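Local structure of C alpha-dehydrogenase (Sphingobium sp. SYK-6, 4YAG) at residues G29-L34 and G55-T60; A35-D40 and R62-D67; N141-A146 and A164-T169. The protein binds NADH and, as a Cα-dehydrogenase of the short-chain dehydrogenase/reductase family, takes part in breaking down lignin beta-aryl ethers. All coordinates share one frame; numbering follows the deposited sequence.

Contact 1: residues G29-L34 and G55-T60; sequences GARLVL and GRNVHT
Arg31-Leu34 and Val58-Thr60 pair as parallel neighbours at one margin of the Rossmann sheet, where strand 58-62 is the outermost within this chain and helix 39-51 makes the beta-alpha-beta crossover between the two. Leu32 stands beside Val58, Val33 beside His59 and Leu34 beside Thr60. Leu32 bonds to the residues on either side of Val58, as in parallel strands: its N donates to Asn57 O (2.8 Å) and its O accepts from His59 N (2.9 Å); Leu34 N donates to His59 O (2.8 Å). On the face of Leu32, Leu34, Val58 and Thr60, the methyls of Val58 serve different leucines. Its CG2 lies 4.0 Å from CD1 of Leu32, the two side chains running alongside. Its CG1, anti to the backbone N (chi1 -177°), is turned to CD1 of Leu34 at 3.9 Å. Phe49 of helix 39-51 packs against Leu32 and Val58 on this face. Val33 and His59 occupy the other face, against helix 68-82, where His59 NE2 is hydrogen-bonded to Glu77. At the start of the strands the side chain of Arg31, bent at chi3 (79°), crosses to the partner segment. Its NE meets a lone pair of Asn57 OD1 in the carbonyl plane (2.9 Å), and NH2 donates to Arg56 O (3.0 Å), with guanidinium and amide planes 86° apart. ND2 of the same amide is hydrogen-bonded to Gln54 OE1, so both its ends are held. An alanine in place of Arg31 would probably leave Asn57 OD1 and Arg56 O without these donors and the turn before strand 58-62 less firmly tied. Aliphatic side chains thus pack between sheet and helices, while at the partly exposed strand start side-chain hydrogen bonds tie Arg31 to the partner segment.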
loop_
_atom_site.group_PDB
_atom_site.type_symbol
_atom_site.label_atom_id
_atom_site.label_comp_id
_atom_site.label_asym_id
_atom_site.label_seq_id
_atom_site.Cartn_x
_atom_site.Cartn_y
_atom_site.Cartn_z
ATOM N N GLY A 29 -23.015 -23.920 -6.126
ATOM C CA GLY A 29 -24.362 -23.362 -6.189
ATOM C C GLY A 29 -24.503 -21.863 -6.390
ATOM O O GLY A 29 -25.632 -21.348 -6.373
ATOM N N ALA A 30 -23.388 -21.151 -6.560
ATOM C CA ALA A 30 -23.445 -19.717 -6.809
ATOM C C ALA A 30 -23.712 -19.422 -8.276
ATOM O O ALA A 30 -23.306 -20.179 -9.163
ATOM C CB ALA A 30 -22.131 -19.059 -6.411
ATOM N N ARG A 31 -24.385 -18.307 -8.522
ATOM C CA ARG A 31 -24.425 -17.695 -9.836
ATOM C C ARG A 31 -23.294 -16.701 -9.915
ATOM O O ARG A 31 -22.832 -16.198 -8.887
ATOM C CB ARG A 31 -25.757 -16.995 -10.092
ATOM C CG ARG A 31 -26.936 -17.930 -9.941
ATOM C CD ARG A 31 -28.261 -17.257 -10.262
ATOM N NE ARG A 31 -28.481 -17.163 -11.708
ATOM C CZ ARG A 31 -29.170 -16.185 -12.291
ATOM N NH1 ARG A 31 -29.714 -15.222 -11.561
ATOM N NH2 ARG A 31 -29.329 -16.168 -13.605
ATOM N N LEU A 32 -22.848 -16.409 -11.126
ATOM C CA LEU A 32 -21.619 -15.642 -11.319
ATOM C C LEU A 32 -21.789 -14.393 -12.161
ATOM O O LEU A 32 -22.494 -14.397 -13.167
ATOM C CB LEU A 32 -20.564 -16.494 -12.017
ATOM C CG LEU A 32 -20.217 -17.839 -11.388
ATOM C CD1 LEU A 32 -19.277 -18.579 -12.328
ATOM C CD2 LEU A 32 -19.624 -17.643 -10.012
ATOM N N VAL A 33 -21.065 -13.343 -11.769
ATOM C CA VAL A 33 -20.798 -12.222 -12.641
ATOM C C VAL A 33 -19.291 -12.121 -12.752
ATOM O O VAL A 33 -18.595 -11.927 -11.736
ATOM C CB VAL A 33 -21.383 -10.911 -12.094
ATOM C CG1 VAL A 33 -20.984 -9.730 -12.957
ATOM C CG2 VAL A 33 -22.864 -11.018 -11.999
ATOM N N LEU A 34 -18.788 -12.300 -13.968
ATOM C CA LEU A 34 -17.356 -12.206 -14.237
ATOM C C LEU A 34 -17.072 -10.835 -14.841
ATOM O O LEU A 34 -17.633 -10.468 -15.869
ATOM C CB LEU A 34 -16.905 -13.310 -15.190
ATOM C CG LEU A 34 -17.344 -14.720 -14.822
ATOM C CD1 LEU A 34 -16.827 -15.712 -15.838
ATOM C CD2 LEU A 34 -16.901 -15.113 -13.438
ATOM N N GLY A 55 -24.541 -21.642 -18.851
ATOM C CA GLY A 55 -24.496 -20.250 -19.280
ATOM C C GLY A 55 -25.506 -19.312 -18.625
ATOM O O GLY A 55 -25.213 -18.129 -18.389
ATOM N N ARG A 56 -26.690 -19.820 -18.319
ATOM C CA ARG A 56 -27.722 -18.972 -17.715
ATOM C C ARG A 56 -27.310 -18.457 -16.345
ATOM O O ARG A 56 -27.909 -17.516 -15.823
ATOM C CB ARG A 56 -29.020 -19.740 -17.570
ATOM C CG ARG A 56 -28.918 -20.862 -16.573
ATOM C CD ARG A 56 -30.060 -21.823 -16.703
ATOM N NE ARG A 56 -29.879 -22.940 -15.785
ATOM C CZ ARG A 56 -29.049 -23.955 -15.997
ATOM N NH1 ARG A 56 -28.329 -24.008 -17.111
ATOM N NH2 ARG A 56 -28.950 -24.927 -15.097
ATOM N N ASN A 57 -26.304 -19.084 -15.752
ATOM C CA ASN A 57 -25.891 -18.716 -14.400
ATOM C C ASN A 57 -24.596 -17.916 -14.370
ATOM O O ASN A 57 -24.002 -17.751 -13.311
ATOM C CB ASN A 57 -25.785 -19.979 -13.544
ATOM C CG ASN A 57 -27.142 -20.535 -13.210
ATOM O OD1 ASN A 57 -28.051 -19.780 -12.865
ATOM N ND2 ASN A 57 -27.310 -21.848 -13.365
ATOM N N VAL A 58 -24.191 -17.408 -15.533
ATOM C CA VAL A 58 -22.955 -16.657 -15.682
ATOM C C VAL A 58 -23.208 -15.436 -16.559
ATOM O O VAL A 58 -23.662 -15.555 -17.700
ATOM C CB VAL A 58 -21.845 -17.498 -16.316
ATOM C CG1 VAL A 58 -20.548 -16.670 -16.372
ATOM C CG2 VAL A 58 -21.632 -18.776 -15.516
ATOM N N HIS A 59 -22.960 -14.261 -15.984
ATOM C CA HIS A 59 -23.076 -13.005 -16.714
ATOM C C HIS A 59 -21.688 -12.381 -16.785
ATOM O O HIS A 59 -20.938 -12.464 -15.824
ATOM C CB HIS A 59 -24.024 -12.058 -15.981
ATOM C CG HIS A 59 -24.202 -10.727 -16.641
ATOM N ND1 HIS A 59 -24.691 -10.588 -17.925
ATOM C CD2 HIS A 59 -23.996 -9.469 -16.188
ATOM C CE1 HIS A 59 -24.762 -9.308 -18.233
ATOM N NE2 HIS A 59 -24.344 -8.602 -17.194
ATOM N N THR A 60 -21.347 -11.759 -17.908
ATOM C CA THR A 60 -20.042 -11.139 -18.066
ATOM C C THR A 60 -20.185 -9.635 -18.220
ATOM O O THR A 60 -21.115 -9.146 -18.847
ATOM C CB THR A 60 -19.287 -11.690 -19.279
ATOM O OG1 THR A 60 -20.097 -11.541 -20.437
ATOM C CG2 THR A 60 -18.972 -13.170 -19.065
#

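Contact 2: residues A35-D40 and R62-D67; sequences ADIRQD and RLDVSD. With NAI (1,4-dihydronicotinamide adenine dinucleotide), chain C.
Ala35 touches Leu63 through its methyl, with CB 3.9 Å from CD2. Leu63 starts out away from strand 31-36, but chi1 of 57° places CG between the backbone N and the carbonyl carbon and brings the isobutyl end back to the alanine. Asp36 then closes the parallel pairing: its O accepts from Leu63 N (3.0 Å), the donor standing well above the carbonyl plane. Its carboxylate holds the adenosine ribose of NADH with one oxygen per hydroxyl, O2B donating to OD1 (2.7 Å) and O3B to OD2 (2.7 Å). OD1 also accepts from Arg38 N on its anti lone pair (2.9 Å), an Asx turn that fixes the carboxylate. An acidic residue at the end of the second strand of a Rossmann fold is the usual mark of NAD preference, since it would probably repel the 2'-phosphate of NADP. Ile37 comes next, its CG2 lying over the adenine 3.7 Å from C4A while CD1 runs alongside Asp64 CB. At the adenine edge NADH N6A donates to Asp64 OD1 (3.0 Å). Beside it, Val65 N donates to NADH N1A (3.1 Å). Ser66 N and OG reach the Asp64 oxygen from one face of its plane, so OD1 is gripped by N6A and both Ser66 donors, while OD2 is held by a salt bridge to Arg205. Arg38 turns from the partner segment and grips Asp40 side-on, NE to OD1 and NH2 to OD2, with Glu197 as a second acidic partner. Gln39 crosses the extended Arg62 side chain at about a right angle, OE1 lying against its CD, while NE2 is hydrogen-bonded to Asp43.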
loop_
_atom_site.group_PDB
_atom_site.type_symbol
_atom_site.label_atom_id
_atom_site.label_comp_id
_atom_site.label_asym_id
_atom_site.label_seq_id
_atom_site.Cartn_x
_atom_site.Cartn_y
_atom_site.Cartn_z
ATOM N N ALA A 35 -16.207 -10.070 -14.177
ATOM C CA ALA A 35 -15.859 -8.731 -14.599
ATOM C C ALA A 35 -14.379 -8.744 -14.994
ATOM O O ALA A 35 -13.527 -9.203 -14.251
ATOM C CB ALA A 35 -16.110 -7.723 -13.476
ATOM N N ASP A 36 -14.081 -8.261 -16.183
ATOM C CA ASP A 36 -12.722 -8.386 -16.722
ATOM C C ASP A 36 -12.500 -7.319 -17.776
ATOM O O ASP A 36 -13.430 -6.930 -18.504
ATOM C CB ASP A 36 -12.561 -9.785 -17.326
ATOM C CG ASP A 36 -11.126 -10.267 -17.365
ATOM O OD1 ASP A 36 -10.345 -9.738 -18.188
ATOM O OD2 ASP A 36 -10.794 -11.195 -16.578
ATOM N N ILE A 37 -11.254 -6.901 -17.931
ATOM C CA ILE A 37 -10.921 -5.881 -18.903
ATOM C C ILE A 37 -10.710 -6.475 -20.310
ATOM O O ILE A 37 -10.700 -5.750 -21.300
ATOM C CB ILE A 37 -9.658 -5.081 -18.428
ATOM C CG1 ILE A 37 -9.590 -3.711 -19.105
ATOM C CG2 ILE A 37 -8.391 -5.872 -18.672
ATOM C CD1 ILE A 37 -8.508 -2.828 -18.506
ATOM N N ARG A 38 -10.559 -7.797 -20.395
ATOM C CA ARG A 38 -10.272 -8.473 -21.656
ATOM C C ARG A 38 -11.522 -9.124 -22.238
ATOM O O ARG A 38 -12.009 -10.118 -21.700
ATOM C CB ARG A 38 -9.192 -9.531 -21.439
ATOM C CG ARG A 38 -7.786 -8.944 -21.235
ATOM C CD ARG A 38 -7.102 -8.571 -22.531
ATOM N NE ARG A 38 -6.890 -9.731 -23.403
ATOM C CZ ARG A 38 -5.860 -10.566 -23.297
ATOM N NH1 ARG A 38 -4.934 -10.380 -22.354
ATOM N NH2 ARG A 38 -5.767 -11.604 -24.114
ATOM N N GLN A 39 -12.028 -8.564 -23.329
ATOM C CA GLN A 39 -13.220 -9.106 -23.964
ATOM C C GLN A 39 -12.985 -10.527 -24.441
ATOM O O GLN A 39 -13.895 -11.362 -24.351
ATOM C CB GLN A 39 -13.674 -8.245 -25.140
ATOM C CG GLN A 39 -15.046 -8.681 -25.692
ATOM C CD GLN A 39 -16.152 -8.567 -24.661
ATOM O OE1 GLN A 39 -16.468 -7.477 -24.182
ATOM N NE2 GLN A 39 -16.765 -9.703 -24.320
ATOM N N ASP A 40 -11.785 -10.818 -24.929
ATOM C CA ASP A 40 -11.510 -12.169 -25.423
ATOM C C ASP A 40 -11.522 -13.207 -24.292
ATOM O O ASP A 40 -12.023 -14.328 -24.481
ATOM C CB ASP A 40 -10.227 -12.238 -26.266
ATOM C CG ASP A 40 -8.989 -11.748 -25.536
ATOM O OD1 ASP A 40 -9.102 -11.031 -24.526
ATOM O OD2 ASP A 40 -7.877 -12.069 -26.000
ATOM N N ARG A 62 -17.528 -6.330 -19.115
ATOM C CA ARG A 62 -16.213 -5.794 -19.447
ATOM C C ARG A 62 -16.013 -4.473 -18.700
ATOM O O ARG A 62 -16.810 -3.522 -18.867
ATOM C CB ARG A 62 -16.089 -5.580 -20.946
ATOM C CG ARG A 62 -14.707 -5.073 -21.347
ATOM C CD ARG A 62 -14.546 -4.983 -22.827
ATOM N NE ARG A 62 -13.278 -4.354 -23.188
ATOM C CZ ARG A 62 -13.123 -3.058 -23.455
ATOM N NH1 ARG A 62 -14.156 -2.219 -23.415
ATOM N NH2 ARG A 62 -11.920 -2.599 -23.773
ATOM N N LEU A 63 -14.943 -4.394 -17.912
ATOM C CA LEU A 63 -14.654 -3.178 -17.171
ATOM C C LEU A 63 -13.206 -3.167 -16.730
ATOM O O LEU A 63 -12.524 -4.179 -16.772
ATOM C CB LEU A 63 -15.570 -3.018 -15.954
ATOM C CG LEU A 63 -15.614 -4.116 -14.907
ATOM C CD1 LEU A 63 -14.364 -4.176 -14.039
ATOM C CD2 LEU A 63 -16.842 -3.926 -13.998
ATOM N N ASP A 64 -12.758 -1.974 -16.358
ATOM C CA ASP A 64 -11.466 -1.731 -15.711
ATOM C C ASP A 64 -11.741 -1.442 -14.230
ATOM O O ASP A 64 -12.444 -0.473 -13.923
ATOM C CB ASP A 64 -10.844 -0.514 -16.386
ATOM C CG ASP A 64 -9.528 -0.065 -15.769
ATOM O OD1 ASP A 64 -9.037 -0.656 -14.794
ATOM O OD2 ASP A 64 -8.974 0.917 -16.317
ATOM N N VAL A 65 -11.203 -2.260 -13.324
ATOM C CA VAL A 65 -11.465 -2.114 -11.879
ATOM C C VAL A 65 -10.969 -0.785 -11.322
ATOM O O VAL A 65 -11.388 -0.371 -10.234
ATOM C CB VAL A 65 -10.862 -3.265 -11.038
ATOM C CG1 VAL A 65 -11.541 -4.592 -11.390
ATOM C CG2 VAL A 65 -9.348 -3.355 -11.225
ATOM N N SER A 66 -10.091 -0.119 -12.064
ATOM C CA SER A 66 -9.539 1.158 -11.611
ATOM C C SER A 66 -10.371 2.344 -12.092
ATOM O O SER A 66 -10.034 3.505 -11.844
ATOM C CB SER A 66 -8.060 1.304 -11.987
ATOM O OG SER A 66 -7.863 1.380 -13.373
ATOM N N ASP A 67 -11.485 2.057 -12.766
ATOM C CA ASP A 67 -12.412 3.094 -13.223
ATOM C C ASP A 67 -13.623 3.096 -12.286
ATOM O O ASP A 67 -14.477 2.191 -12.323
ATOM C CB ASP A 67 -12.810 2.849 -14.682
ATOM C CG ASP A 67 -13.710 3.941 -15.248
ATOM O OD1 ASP A 67 -14.625 4.421 -14.535
ATOM O OD2 ASP A 67 -13.533 4.276 -16.447
HETATM P PA NAI C . -4.669 -13.752 -15.109
HETATM O O1A NAI C . -4.088 -12.675 -15.982
HETATM O O2A NAI C . -4.787 -15.137 -15.714
HETATM O O5B NAI C . -6.084 -13.318 -14.577
HETATM C C5B NAI C . -6.315 -11.981 -14.239
HETATM C C4B NAI C . -7.465 -11.482 -15.020
HETATM O O4B NAI C . -7.698 -10.136 -14.490
HETATM C C3B NAI C . -7.281 -11.383 -16.469
HETATM O O3B NAI C . -8.344 -12.028 -17.200
HETATM C C2B NAI C . -7.195 -9.961 -16.735
HETATM O O2B NAI C . -7.664 -9.582 -18.037
HETATM C C1B NAI C . -7.941 -9.328 -15.647
HETATM N N9A NAI C . -7.567 -7.960 -15.402
HETATM C C8A NAI C . -6.304 -7.406 -15.387
HETATM N N7A NAI C . -6.380 -6.085 -15.174
HETATM C C5A NAI C . -7.698 -5.738 -15.030
HETATM C C6A NAI C . -8.406 -4.557 -14.800
HETATM N N6A NAI C . -7.718 -3.337 -14.729
HETATM N N1A NAI C . -9.760 -4.581 -14.707
HETATM C C2A NAI C . -10.431 -5.749 -14.838
HETATM N N3A NAI C . -9.802 -6.913 -15.064
HETATM C C4A NAI C . -8.454 -6.935 -15.170
HETATM O O3 NAI C . -3.682 -13.801 -13.869
HETATM P PN NAI C . -3.870 -14.401 -12.385
HETATM O O1N NAI C . -5.048 -15.360 -12.281
HETATM O O2N NAI C . -2.536 -15.026 -12.058
HETATM O O5D NAI C . -4.134 -13.091 -11.492
HETATM C C5D NAI C . -5.144 -13.050 -10.481
HETATM C C4D NAI C . -4.590 -12.444 -9.243
HETATM O O4D NAI C . -3.661 -13.414 -8.633
HETATM C C3D NAI C . -3.826 -11.212 -9.453
HETATM O O3D NAI C . -4.229 -10.235 -8.470
HETATM C C2D NAI C . -2.425 -11.581 -9.268
HETATM O O2D NAI C . -1.648 -10.463 -8.822
HETATM C C1D NAI C . -2.469 -12.624 -8.260
HETATM N N1N NAI C . -1.398 -13.541 -8.128
HETATM C C2N NAI C . -1.087 -14.490 -9.072
HETATM C C3N NAI C . -0.040 -15.367 -8.843
HETATM C C7N NAI C . 0.318 -16.408 -9.849
HETATM O O7N NAI C . 1.343 -17.113 -9.735
HETATM N N7N NAI C . -0.629 -16.640 -10.937
HETATM C C4N NAI C . 0.703 -15.321 -7.675
HETATM C C5N NAI C . 0.342 -14.398 -6.712
HETATM C C6N NAI C . -0.699 -13.533 -6.933
#

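Contact 3: residues N141-A146 and A164-T169; sequences NTASLA and AVITLT. With NAI (1,4-dihydronicotinamide adenine dinucleotide), chain C.
Asn141, near the end of strand 137-142, sends its amide to Thr169 of helix 156-177, and it has more surface buried here than any other residue of the two segments. The ND2 to Thr169 OG1 bond is 2.9 Å long and almost straight (177°), with the hydroxyl oxygen lying in the amide plane. That hydroxyl donates in turn to Val165 O (2.8 Å), which also accepts the helical bond from Thr169 N on the opposite face of its carbonyl plane. Asn141 OD1 is hydrogen-bonded to Asn90 ND2, so both the nitrogen and the oxygen of this buried amide have a partner. Val165 packs beside this bond. Its CG1, anti to the backbone N (chi1 173°), lies 3.7 Å from Asn141 CB and 3.8 Å from Ala143 CB. The methyl of Ala143 therefore sits against Val165 and also against Ile166, with Ile166 CG1 3.7 Å from Ala143 CB. Thr167, on the same helix, packs on Ala163 of the second subunit. Past Ala143 the chain enters the cofactor pocket: Ser144 OG, 3.4 Å from NADH C5N, accepts from Ala146 N in an ST turn, and Lys162 NZ is hydrogen-bonded to Thr142 O. Ser144, Tyr158 and Lys162 match in sequence the Ser and YxxxK residues of classical short-chain dehydrogenases, consistent with an active site framed by this strand-helix pair.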
loop_
_atom_site.group_PDB
_atom_site.type_symbol
_atom_site.label_atom_id
_atom_site.label_comp_id
_atom_site.label_asym_id
_atom_site.label_seq_id
_atom_site.Cartn_x
_atom_site.Cartn_y
_atom_site.Cartn_z
ATOM N N ASN A 141 -10.062 -10.841 -1.189
ATOM C CA ASN A 141 -9.100 -10.040 -1.943
ATOM C C ASN A 141 -7.899 -10.885 -2.296
ATOM O O ASN A 141 -7.335 -11.529 -1.426
ATOM C CB ASN A 141 -8.620 -8.851 -1.077
ATOM C CG ASN A 141 -9.737 -7.882 -0.766
ATOM O OD1 ASN A 141 -10.622 -7.657 -1.588
ATOM N ND2 ASN A 141 -9.732 -7.335 0.443
ATOM N N THR A 142 -7.477 -10.862 -3.554
ATOM C CA THR A 142 -6.289 -11.619 -3.922
ATOM C C THR A 142 -5.061 -10.748 -3.785
ATOM O O THR A 142 -4.880 -9.800 -4.546
ATOM C CB THR A 142 -6.349 -12.145 -5.349
ATOM O OG1 THR A 142 -7.572 -12.882 -5.533
ATOM C CG2 THR A 142 -5.158 -13.041 -5.609
ATOM N N ALA A 143 -4.231 -11.064 -2.803
ATOM C CA ALA A 143 -2.956 -10.376 -2.660
ATOM C C ALA A 143 -1.889 -11.272 -3.305
ATOM O O ALA A 143 -2.017 -11.628 -4.487
ATOM C CB ALA A 143 -2.678 -10.080 -1.199
ATOM N N SER A 144 -0.855 -11.649 -2.552
ATOM C CA SER A 144 0.218 -12.509 -3.035
ATOM C C SER A 144 1.137 -12.806 -1.863
ATOM O O SER A 144 1.228 -11.998 -0.940
ATOM C CB SER A 144 1.046 -11.805 -4.102
ATOM O OG SER A 144 2.148 -12.633 -4.455
ATOM N N LEU A 145 1.851 -13.933 -1.905
ATOM C CA LEU A 145 2.901 -14.146 -0.924
ATOM C C LEU A 145 4.024 -13.126 -1.135
ATOM O O LEU A 145 4.809 -12.865 -0.225
ATOM C CB LEU A 145 3.429 -15.567 -0.983
ATOM C CG LEU A 145 2.485 -16.593 -0.366
ATOM C CD1 LEU A 145 2.925 -18.035 -0.672
ATOM C CD2 LEU A 145 2.383 -16.402 1.125
ATOM N N ALA A 146 4.063 -12.500 -2.304
ATOM C CA ALA A 146 5.029 -11.423 -2.558
ATOM C C ALA A 146 4.750 -10.169 -1.720
ATOM O O ALA A 146 5.566 -9.251 -1.656
ATOM C CB ALA A 146 5.060 -11.067 -4.021
ATOM N N ALA A 164 -0.106 -3.985 0.921
ATOM C CA ALA A 164 -1.211 -3.120 1.290
ATOM C C ALA A 164 -2.547 -3.868 1.266
ATOM O O ALA A 164 -3.397 -3.632 2.107
ATOM C CB ALA A 164 -1.279 -1.906 0.390
ATOM N N VAL A 165 -2.738 -4.744 0.285
ATOM C CA VAL A 165 -3.982 -5.499 0.215
ATOM C C VAL A 165 -4.157 -6.427 1.413
ATOM O O VAL A 165 -5.270 -6.627 1.917
ATOM C CB VAL A 165 -4.044 -6.298 -1.111
ATOM C CG1 VAL A 165 -5.258 -7.246 -1.125
ATOM C CG2 VAL A 165 -4.120 -5.341 -2.273
ATOM N N ILE A 166 -3.065 -7.017 1.878
ATOM C CA ILE A 166 -3.145 -7.865 3.046
ATOM C C ILE A 166 -3.639 -7.037 4.252
ATOM O O ILE A 166 -4.571 -7.415 4.948
ATOM C CB ILE A 166 -1.784 -8.523 3.347
ATOM C CG1 ILE A 166 -1.385 -9.473 2.205
ATOM C CG2 ILE A 166 -1.845 -9.235 4.683
ATOM C CD1 ILE A 166 0.062 -9.959 2.289
ATOM N N THR A 167 -2.996 -5.892 4.490
ATOM C CA THR A 167 -3.357 -5.039 5.624
ATOM C C THR A 167 -4.777 -4.493 5.470
ATOM O O THR A 167 -5.532 -4.437 6.429
ATOM C CB THR A 167 -2.340 -3.914 5.762
ATOM O OG1 THR A 167 -1.056 -4.506 6.005
ATOM C CG2 THR A 167 -2.691 -2.962 6.909
ATOM N N LEU A 168 -5.124 -4.069 4.259
ATOM C CA LEU A 168 -6.483 -3.606 3.970
ATOM C C LEU A 168 -7.495 -4.634 4.448
ATOM O O LEU A 168 -8.484 -4.312 5.114
ATOM C CB LEU A 168 -6.612 -3.364 2.467
ATOM C CG LEU A 168 -8.025 -3.124 1.918
ATOM C CD1 LEU A 168 -8.560 -1.797 2.455
ATOM C CD2 LEU A 168 -8.042 -3.160 0.413
ATOM N N THR A 169 -7.255 -5.885 4.088
ATOM C CA THR A 169 -8.213 -6.942 4.381
ATOM C C THR A 169 -8.320 -7.153 5.887
ATOM O O THR A 169 -9.410 -7.294 6.445
ATOM C CB THR A 169 -7.836 -8.251 3.687
ATOM O OG1 THR A 169 -7.633 -8.021 2.291
ATOM C CG2 THR A 169 -8.935 -9.275 3.874
HETATM P PA NAI C . -4.669 -13.752 -15.109
HETATM O O1A NAI C . -4.088 -12.675 -15.982
HETATM O O2A NAI C . -4.787 -15.137 -15.714
HETATM O O5B NAI C . -6.084 -13.318 -14.577
HETATM C C5B NAI C . -6.315 -11.981 -14.239
HETATM C C4B NAI C . -7.465 -11.482 -15.020
HETATM O O4B NAI C . -7.698 -10.136 -14.490
HETATM C C3B NAI C . -7.281 -11.383 -16.469
HETATM O O3B NAI C . -8.344 -12.028 -17.200
HETATM C C2B NAI C . -7.195 -9.961 -16.735
HETATM O O2B NAI C . -7.664 -9.582 -18.037
HETATM C C1B NAI C . -7.941 -9.328 -15.647
HETATM N N9A NAI C . -7.567 -7.960 -15.402
HETATM C C8A NAI C . -6.304 -7.406 -15.387
HETATM N N7A NAI C . -6.380 -6.085 -15.174
HETATM C C5A NAI C . -7.698 -5.738 -15.030
HETATM C C6A NAI C . -8.406 -4.557 -14.800
HETATM N N6A NAI C . -7.718 -3.337 -14.729
HETATM N N1A NAI C . -9.760 -4.581 -14.707
HETATM C C2A NAI C . -10.431 -5.749 -14.838
HETATM N N3A NAI C . -9.802 -6.913 -15.064
HETATM C C4A NAI C . -8.454 -6.935 -15.170
HETATM O O3 NAI C . -3.682 -13.801 -13.869
HETATM P PN NAI C . -3.870 -14.401 -12.385
HETATM O O1N NAI C . -5.048 -15.360 -12.281
HETATM O O2N NAI C . -2.536 -15.026 -12.058
HETATM O O5D NAI C . -4.134 -13.091 -11.492
HETATM C C5D NAI C . -5.144 -13.050 -10.481
HETATM C C4D NAI C . -4.590 -12.444 -9.243
HETATM O O4D NAI C . -3.661 -13.414 -8.633
HETATM C C3D NAI C . -3.826 -11.212 -9.453
HETATM O O3D NAI C . -4.229 -10.235 -8.470
HETATM C C2D NAI C . -2.425 -11.581 -9.268
HETATM O O2D NAI C . -1.648 -10.463 -8.822
HETATM C C1D NAI C . -2.469 -12.624 -8.260
HETATM N N1N NAI C . -1.398 -13.541 -8.128
HETATM C C2N NAI C . -1.087 -14.490 -9.072
HETATM C C3N NAI C . -0.040 -15.367 -8.843
HETATM C C7N NAI C . 0.318 -16.408 -9.849
HETATM O O7N NAI C . 1.343 -17.113 -9.735
HETATM N N7N NAI C . -0.629 -16.640 -10.937
HETATM C C4N NAI C . 0.703 -15.321 -7.675
HETATM C C5N NAI C . 0.342 -14.398 -6.712
HETATM C C6N NAI C . -0.699 -13.533 -6.933
#

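Overall arrangement
All three contacts reach one parallel seven-stranded sheet. Contacts 1 and 2 adjoin in sequence and alternate along the chain, both using strand 31-36 and its partner 58-62 or the loop after it; their centres are about 16 Å apart. Contact 3 comes later in the chain, where strand 137-142 meets helix 156-177, on the other side of the chain's centre, its centre about 26 Å from that of contact 1 and 20 Å from that of contact 2. NADH links contacts 2 and 3, whose nearest atoms are about 10 Å apart: contact 2 holds the adenosine end and contact 3 lies beside the nicotinamide, while contact 1 builds the strand pair that leads into the adenosine site.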